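Local coordinates for protein single-stranded-DNA-specific exonuclease RecJ (PDB 2ZXR) that degrades single-stranded DNA exonucleolytically in the 5' to 3' direction, using divalent metal ions such as magnesium or manganese, at residues 182-187 with 224-229; 220-225 with 453-458. All coordinates share one frame; numbering follows the deposited sequence.

How the contacts relate
The two contacts illustrate how one short loop can serve two neighbours. The chain leaves helix 211-220 at residues 220-225, which make contact 2, and runs through the overlapping segment 224-229 of contact 1 into helix 227-239; Pro-224 and Leu-225 belong to both. Earlier in sequence, 182-187 leads into helix 187-201 and closes contact 1, whereas 453-458 arrives from the OB region some 230 residues later. The contact centres lie about 9 Å apart and touch: Thr-186 CG2 packs 3.4 Å from Ala-223 CB. With the metal ligand Asp-221 at its start, the shared loop joins the DHH magnesium site to the OB part of RecJ.

Contact 1 of 2, residues 182-187 with 224-229; sequences KEKPTG and PLWGWN
Pro-185 meets the indole of Trp-228 obliquely, its CB 3.9 Å from CZ3, while Asn-229 OD1 and a water lie in plane at the edge of that ring. The Trp-226 ring carries Pro-224 CB on one face, 3.3 Å above the plane; Lys-184 CD approaches it obliquely, the lysine crossing Pro-224 at about a right angle with CD 3.8 Å from Pro-224 CG. Glu-183, bent at chi2 (-59°) to turn CD toward Trp-228 N, receives that N-H at OE2 (3.2 Å) from above the carboxylate plane. A second water donates to OE2 and accepts from Lys-184 N and Asn-229 N. Asn-229 ND2 is gripped by Lys-184 O at 2.7 Å and Pro-224 O at 3.0 Å, both near its amide plane, fixing the amide's rotation; ND2 stands well above the Lys-184 carbonyl plane but is only tilted from that of Pro-224. OD1 accepts from the edge water, which accepts from Thr-186 N. Residues 182-187 lie against the N-terminal part of helix 227-239. Thr-186 N-caps helix 187-201 and hydrogen-bonds metal ligand Asp-84 through OG1. Trp-228, NE1 bonded to Ala-51 O, packs on Phe-192 and Leu-193; Asn-229 touches helix 211-220 at Thr-218.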
ATOM      1  N   LYS A 182     -11.476   4.078  16.442  1.00 45.57           N
ATOM      2  CA  LYS A 182     -10.454   3.623  15.503  1.00 43.64           C
ATOM      3  C   LYS A 182     -10.896   3.887  14.062  1.00 41.17           C
ATOM      4  O   LYS A 182     -11.237   2.953  13.333  1.00 40.31           O
ATOM      5  CB  LYS A 182     -10.182   2.128  15.710  1.00 45.39           C
ATOM      6  CG  LYS A 182      -9.848   1.762  17.173  1.00 47.29           C
ATOM      7  CD  LYS A 182      -8.542   2.404  17.654  1.00 47.12           C
ATOM      8  CE  LYS A 182      -8.570   2.619  19.162  1.00 48.26           C
ATOM      9  NZ  LYS A 182      -9.154   1.447  19.890  1.00 48.22           N
ATOM     10  N   GLU A 183     -10.914   5.174  13.696  1.00 38.05           N
ATOM     11  CA  GLU A 183     -11.283   5.659  12.357  1.00 35.33           C
ATOM     12  C   GLU A 183     -10.348   6.828  12.067  1.00 33.29           C
ATOM     13  O   GLU A 183      -9.973   7.554  12.986  1.00 33.34           O
ATOM     14  CB  GLU A 183     -12.728   6.166  12.325  1.00 34.23           C
ATOM     15  CG  GLU A 183     -13.770   5.123  12.651  1.00 36.07           C
ATOM     16  CD  GLU A 183     -13.734   3.942  11.704  1.00 36.24           C
ATOM     17  OE1 GLU A 183     -14.519   2.999  11.924  1.00 39.04           O
ATOM     18  OE2 GLU A 183     -12.939   3.950  10.741  1.00 36.02           O
ATOM     19  N   LYS A 184      -9.979   7.025  10.805  1.00 30.19           N
ATOM     20  CA  LYS A 184      -9.079   8.125  10.476  1.00 28.79           C
ATOM     21  C   LYS A 184      -9.573   9.033   9.338  1.00 26.83           C
ATOM     22  O   LYS A 184      -8.918   9.176   8.306  1.00 26.50           O
ATOM     23  CB  LYS A 184      -7.703   7.544  10.159  1.00 29.50           C
ATOM     24  CG  LYS A 184      -7.217   6.609  11.275  1.00 31.18           C
ATOM     25  CD  LYS A 184      -5.969   5.834  10.871  1.00 32.88           C
ATOM     26  CE  LYS A 184      -5.294   5.195  12.097  1.00 33.60           C
ATOM     27  NZ  LYS A 184      -5.018   6.205  13.172  1.00 31.22           N
ATOM     28  N   PRO A 185     -10.745   9.658   9.520  1.00 25.74           N
ATOM     29  CA  PRO A 185     -11.274  10.542   8.475  1.00 24.32           C
ATOM     30  C   PRO A 185     -10.305  11.702   8.212  1.00 24.35           C
ATOM     31  O   PRO A 185      -9.506  12.063   9.074  1.00 25.20           O
ATOM     32  CB  PRO A 185     -12.630  10.975   9.042  1.00 23.52           C
ATOM     33  CG  PRO A 185     -12.435  10.881  10.519  1.00 24.73           C
ATOM     34  CD  PRO A 185     -11.639   9.618  10.696  1.00 24.94           C
ATOM     35  N   THR A 186     -10.339  12.273   7.017  1.00 22.76           N
ATOM     36  CA  THR A 186      -9.409  13.365   6.712  1.00 21.97           C
ATOM     37  C   THR A 186     -10.096  14.728   6.850  1.00 21.02           C
ATOM     38  O   THR A 186     -11.201  14.823   7.373  1.00 19.55           O
ATOM     39  CB  THR A 186      -8.842  13.231   5.265  1.00 21.47           C
ATOM     40  OG1 THR A 186      -9.899  13.410   4.315  1.00 18.13           O
ATOM     41  CG2 THR A 186      -8.230  11.849   5.056  1.00 22.23           C
ATOM     42  N   GLY A 187      -9.434  15.776   6.373  1.00 21.13           N
ATOM     43  CA  GLY A 187     -10.030  17.098   6.449  1.00 20.99           C
ATOM     44  C   GLY A 187     -11.362  17.133   5.708  1.00 19.95           C
ATOM     45  O   GLY A 187     -12.341  17.696   6.200  1.00 19.87           O
ATOM     46  N   PRO A 224      -5.325   6.093   5.575  1.00 25.55           N
ATOM     47  CA  PRO A 224      -5.563   4.653   5.530  1.00 25.78           C
ATOM     48  C   PRO A 224      -6.984   4.347   5.048  1.00 25.89           C
ATOM     49  O   PRO A 224      -7.983   4.827   5.621  1.00 24.65           O
ATOM     50  CB  PRO A 224      -5.347   4.212   6.983  1.00 26.54           C
ATOM     51  CG  PRO A 224      -4.381   5.231   7.526  1.00 26.48           C
ATOM     52  CD  PRO A 224      -4.914   6.521   6.926  1.00 25.85           C
ATOM     53  N   LEU A 225      -7.063   3.526   4.005  1.00 25.06           N
ATOM     54  CA  LEU A 225      -8.328   3.155   3.441  1.00 24.53           C
ATOM     55  C   LEU A 225      -8.982   1.923   4.077  1.00 25.61           C
ATOM     56  O   LEU A 225      -9.071   0.861   3.477  1.00 25.60           O
ATOM     57  CB  LEU A 225      -8.163   2.961   1.942  1.00 23.70           C
ATOM     58  CG  LEU A 225      -7.756   4.181   1.096  1.00 23.97           C
ATOM     59  CD1 LEU A 225      -8.049   3.858  -0.387  1.00 22.29           C
ATOM     60  CD2 LEU A 225      -8.572   5.438   1.510  1.00 23.04           C
ATOM     61  N   TRP A 226      -9.415   2.064   5.317  1.00 27.78           N
ATOM     62  CA  TRP A 226     -10.121   0.984   5.983  1.00 29.71           C
ATOM     63  C   TRP A 226     -11.278   1.555   6.788  1.00 28.51           C
ATOM     64  O   TRP A 226     -11.361   2.773   6.999  1.00 29.53           O
ATOM     65  CB  TRP A 226      -9.177   0.142   6.871  1.00 34.12           C
ATOM     66  CG  TRP A 226      -8.271   0.871   7.827  1.00 36.90           C
ATOM     67  CD1 TRP A 226      -8.641   1.663   8.877  1.00 38.63           C
ATOM     68  CD2 TRP A 226      -6.839   0.801   7.859  1.00 37.42           C
ATOM     69  NE1 TRP A 226      -7.519   2.092   9.570  1.00 40.05           N
ATOM     70  CE2 TRP A 226      -6.404   1.578   8.962  1.00 38.46           C
ATOM     71  CE3 TRP A 226      -5.885   0.155   7.064  1.00 38.06           C
ATOM     72  CZ2 TRP A 226      -5.049   1.730   9.289  1.00 39.86           C
ATOM     73  CZ3 TRP A 226      -4.532   0.305   7.385  1.00 39.39           C
ATOM     74  CH2 TRP A 226      -4.127   1.086   8.487  1.00 40.06           C
ATOM     75  N   GLY A 227     -12.191   0.683   7.195  1.00 26.45           N
ATOM     76  CA  GLY A 227     -13.336   1.106   7.963  1.00 24.32           C
ATOM     77  C   GLY A 227     -14.117   2.202   7.262  1.00 24.58           C
ATOM     78  O   GLY A 227     -14.426   2.100   6.069  1.00 24.12           O
ATOM     79  N   TRP A 228     -14.429   3.258   8.012  1.00 23.32           N
ATOM     80  CA  TRP A 228     -15.181   4.393   7.492  1.00 22.55           C
ATOM     81  C   TRP A 228     -14.548   4.974   6.215  1.00 21.00           C
ATOM     82  O   TRP A 228     -15.250   5.273   5.241  1.00 19.86           O
ATOM     83  CB  TRP A 228     -15.273   5.491   8.550  1.00 23.48           C
ATOM     84  CG  TRP A 228     -16.310   6.504   8.211  1.00 23.74           C
ATOM     85  CD1 TRP A 228     -17.651   6.419   8.458  1.00 23.53           C
ATOM     86  CD2 TRP A 228     -16.100   7.745   7.529  1.00 23.71           C
ATOM     87  NE1 TRP A 228     -18.292   7.533   7.973  1.00 24.19           N
ATOM     88  CE2 TRP A 228     -17.364   8.366   7.397  1.00 23.94           C
ATOM     89  CE3 TRP A 228     -14.962   8.395   7.015  1.00 22.52           C
ATOM     90  CZ2 TRP A 228     -17.529   9.607   6.771  1.00 23.32           C
ATOM     91  CZ3 TRP A 228     -15.120   9.623   6.395  1.00 22.41           C
ATOM     92  CH2 TRP A 228     -16.401  10.223   6.277  1.00 22.87           C
ATOM     93  N   ASN A 229     -13.235   5.146   6.210  1.00 19.87           N
ATOM     94  CA  ASN A 229     -12.610   5.682   4.998  1.00 19.66           C
ATOM     95  C   ASN A 229     -12.862   4.741   3.805  1.00 18.71           C
ATOM     96  O   ASN A 229     -13.115   5.214   2.723  1.00 19.00           O
ATOM     97  CB  ASN A 229     -11.099   5.920   5.183  1.00 19.14           C
ATOM     98  CG  ASN A 229     -10.782   7.210   5.927  1.00 18.77           C
ATOM     99  OD1 ASN A 229     -11.598   8.147   5.991  1.00 18.74           O
ATOM    100  ND2 ASN A 229      -9.577   7.283   6.464  1.00 19.49           N
TER
HETATM  101  O   HOH W   1     -11.431   5.143   8.810  1.00 23.69           O
HETATM  102  O   HOH W   2     -11.944  10.863   5.244  1.00 13.11           O

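Contact 2 of 2, residues 220-225 with 453-458; sequences ADVAPL and YGEGNP. With MG (magnesium ion), chain B.
Leu-225 and Gly-454 supply the apolar side of the junction: the CD1 branch of the leucine sits 3.8 Å from Gly-454 CA, close to Tyr-453 O as well. That methyl lies almost where a CB of Gly-454 would be. Glu-455 works with its aliphatic stem. Its CG stands anti to the backbone N (chi1 170°), and the stem lies against two carbonyls, CB 3.3 Å from Ala-223 O and CG 3.4 Å from Val-222 O. Val-222 crosses this side chain at about a right angle, with CG1 3.8 Å from Glu-455 OE1.

Backbone against backbone, the approach is tight. The CA atoms of Pro-224 and Gly-456 are 4.0 Å apart, and a CB on the glycine would collide with Leu-225 N. Leu-225 N and Gly-456 N, at 3.2 Å, are two donors and do not bond. The turns are local: a Schellman motif with positive phi at Val-222 ends helix 211-220, Leu-225 centres an inverse gamma turn, and on the OB side Gly-454 N bonds Asn-457 O across 3.0 Å. Leu-225 also touches Val-233 on helix 227-239.

Of the two segments, 220-225 alone supplies a metal ligand. Asp-221 binds magnesium through OD2 at 2.4 Å, on the side of the loop remote from 453-458; a water, Asp-84, Asp-136, His-160 and His-161 bind the same ion.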
ATOM      1  N   ALA A 220      -6.464  11.786  -1.711  1.00 18.59           N
ATOM      2  CA  ALA A 220      -5.385  12.769  -1.846  1.00 18.84           C
ATOM      3  C   ALA A 220      -4.582  12.937  -0.552  1.00 19.93           C
ATOM      4  O   ALA A 220      -3.377  13.184  -0.591  1.00 21.49           O
ATOM      5  CB  ALA A 220      -5.970  14.134  -2.277  1.00 17.35           C
ATOM      6  N   ASP A 221      -5.246  12.834   0.590  1.00 19.87           N
ATOM      7  CA  ASP A 221      -4.592  12.981   1.885  1.00 21.33           C
ATOM      8  C   ASP A 221      -3.703  11.786   2.218  1.00 22.45           C
ATOM      9  O   ASP A 221      -2.907  11.855   3.158  1.00 21.98           O
ATOM     10  CB  ASP A 221      -5.645  13.121   2.996  1.00 22.64           C
ATOM     11  CG  ASP A 221      -5.024  13.205   4.404  1.00 23.95           C
ATOM     12  OD1 ASP A 221      -5.163  12.251   5.204  1.00 25.95           O
ATOM     13  OD2 ASP A 221      -4.390  14.221   4.713  1.00 22.70           O
ATOM     14  N   VAL A 222      -3.877  10.691   1.468  1.00 22.67           N
ATOM     15  CA  VAL A 222      -3.135   9.453   1.670  1.00 23.43           C
ATOM     16  C   VAL A 222      -3.410   8.869   3.046  1.00 24.21           C
ATOM     17  O   VAL A 222      -2.517   8.382   3.716  1.00 24.33           O
ATOM     18  CB  VAL A 222      -1.613   9.641   1.492  1.00 24.86           C
ATOM     19  CG1 VAL A 222      -0.911   8.257   1.449  1.00 25.37           C
ATOM     20  CG2 VAL A 222      -1.333  10.413   0.183  1.00 23.37           C
ATOM     21  N   ALA A 223      -4.671   8.923   3.457  1.00 24.23           N
ATOM     22  CA  ALA A 223      -5.081   8.376   4.724  1.00 24.60           C
ATOM     23  C   ALA A 223      -5.361   6.882   4.498  1.00 25.77           C
ATOM     24  O   ALA A 223      -5.582   6.437   3.366  1.00 25.82           O
ATOM     25  CB  ALA A 223      -6.329   9.079   5.212  1.00 24.98           C
ATOM     26  N   PRO A 224      -5.325   6.093   5.575  1.00 25.55           N
ATOM     27  CA  PRO A 224      -5.563   4.653   5.530  1.00 25.78           C
ATOM     28  C   PRO A 224      -6.984   4.347   5.048  1.00 25.89           C
ATOM     29  O   PRO A 224      -7.983   4.827   5.621  1.00 24.65           O
ATOM     30  CB  PRO A 224      -5.347   4.212   6.983  1.00 26.54           C
ATOM     31  CG  PRO A 224      -4.381   5.231   7.526  1.00 26.48           C
ATOM     32  CD  PRO A 224      -4.914   6.521   6.926  1.00 25.85           C
ATOM     33  N   LEU A 225      -7.063   3.526   4.005  1.00 25.06           N
ATOM     34  CA  LEU A 225      -8.328   3.155   3.441  1.00 24.53           C
ATOM     35  C   LEU A 225      -8.982   1.923   4.077  1.00 25.61           C
ATOM     36  O   LEU A 225      -9.071   0.861   3.477  1.00 25.60           O
ATOM     37  CB  LEU A 225      -8.163   2.961   1.942  1.00 23.70           C
ATOM     38  CG  LEU A 225      -7.756   4.181   1.096  1.00 23.97           C
ATOM     39  CD1 LEU A 225      -8.049   3.858  -0.387  1.00 22.29           C
ATOM     40  CD2 LEU A 225      -8.572   5.438   1.510  1.00 23.04           C
ATOM     41  N   TYR A 453      -7.918  -0.272  -3.428  1.00 22.40           N
ATOM     42  CA  TYR A 453      -6.541  -0.365  -2.945  1.00 23.39           C
ATOM     43  C   TYR A 453      -6.043   1.047  -2.656  1.00 23.89           C
ATOM     44  O   TYR A 453      -6.408   2.013  -3.348  1.00 23.08           O
ATOM     45  CB  TYR A 453      -5.592  -0.973  -4.001  1.00 24.27           C
ATOM     46  CG  TYR A 453      -5.816  -2.447  -4.260  1.00 23.94           C
ATOM     47  CD1 TYR A 453      -5.852  -3.351  -3.202  1.00 24.26           C
ATOM     48  CD2 TYR A 453      -6.023  -2.926  -5.554  1.00 25.03           C
ATOM     49  CE1 TYR A 453      -6.086  -4.686  -3.417  1.00 25.23           C
ATOM     50  CE2 TYR A 453      -6.260  -4.274  -5.789  1.00 25.82           C
ATOM     51  CZ  TYR A 453      -6.283  -5.150  -4.704  1.00 25.52           C
ATOM     52  OH  TYR A 453      -6.440  -6.497  -4.894  1.00 27.12           O
ATOM     53  N   GLY A 454      -5.200   1.164  -1.644  1.00 25.31           N
ATOM     54  CA  GLY A 454      -4.638   2.465  -1.301  1.00 26.20           C
ATOM     55  C   GLY A 454      -3.749   2.366  -0.083  1.00 27.36           C
ATOM     56  O   GLY A 454      -3.332   1.268   0.300  1.00 25.84           O
ATOM     57  N   GLU A 455      -3.451   3.513   0.517  1.00 27.93           N
ATOM     58  CA  GLU A 455      -2.634   3.555   1.709  1.00 29.95           C
ATOM     59  C   GLU A 455      -3.070   2.445   2.663  1.00 31.00           C
ATOM     60  O   GLU A 455      -2.244   1.757   3.264  1.00 32.70           O
ATOM     61  CB  GLU A 455      -2.769   4.927   2.393  1.00 30.28           C
ATOM     62  CG  GLU A 455      -2.146   4.994   3.784  1.00 30.14           C
ATOM     63  CD  GLU A 455      -0.634   4.730   3.775  1.00 30.96           C
ATOM     64  OE1 GLU A 455      -0.020   4.751   2.687  1.00 29.41           O
ATOM     65  OE2 GLU A 455      -0.068   4.514   4.865  1.00 31.00           O
ATOM     66  N   GLY A 456      -4.361   2.239   2.823  1.00 30.51           N
ATOM     67  CA  GLY A 456      -4.728   1.153   3.724  1.00 33.55           C
ATOM     68  C   GLY A 456      -4.378  -0.301   3.325  1.00 32.26           C
ATOM     69  O   GLY A 456      -3.809  -1.062   4.100  1.00 32.06           O
ATOM     70  N   ASN A 457      -4.779  -0.704   2.127  1.00 31.60           N
ATOM     71  CA  ASN A 457      -4.535  -2.054   1.648  1.00 29.05           C
ATOM     72  C   ASN A 457      -3.939  -1.919   0.282  1.00 26.17           C
ATOM     73  O   ASN A 457      -4.645  -1.577  -0.668  1.00 24.54           O
ATOM     74  CB  ASN A 457      -5.854  -2.879   1.538  1.00 30.84           C
ATOM     75  CG  ASN A 457      -6.961  -2.070   0.976  1.00 30.82           C
ATOM     76  OD1 ASN A 457      -7.839  -2.539   0.227  1.00 28.69           O
ATOM     77  ND2 ASN A 457      -6.935  -0.804   1.336  1.00 33.08           N
ATOM     78  N   PRO A 458      -2.617  -2.145   0.168  1.00 24.65           N
ATOM     79  CA  PRO A 458      -1.946  -2.057  -1.126  1.00 23.88           C
ATOM     80  C   PRO A 458      -2.308  -3.310  -1.902  1.00 23.45           C
ATOM     81  O   PRO A 458      -2.701  -4.309  -1.330  1.00 22.77           O
ATOM     82  CB  PRO A 458      -0.472  -2.038  -0.748  1.00 24.89           C
ATOM     83  CG  PRO A 458      -0.431  -2.904   0.447  1.00 24.98           C
ATOM     84  CD  PRO A 458      -1.647  -2.444   1.237  1.00 24.88           C
TER
HETATM   85 MG    MG B 667      -5.339  16.353   5.145  1.00 15.27          MG
HETATM   86  O   HOH W   3      -4.164  16.667   3.140  1.00 24.14           O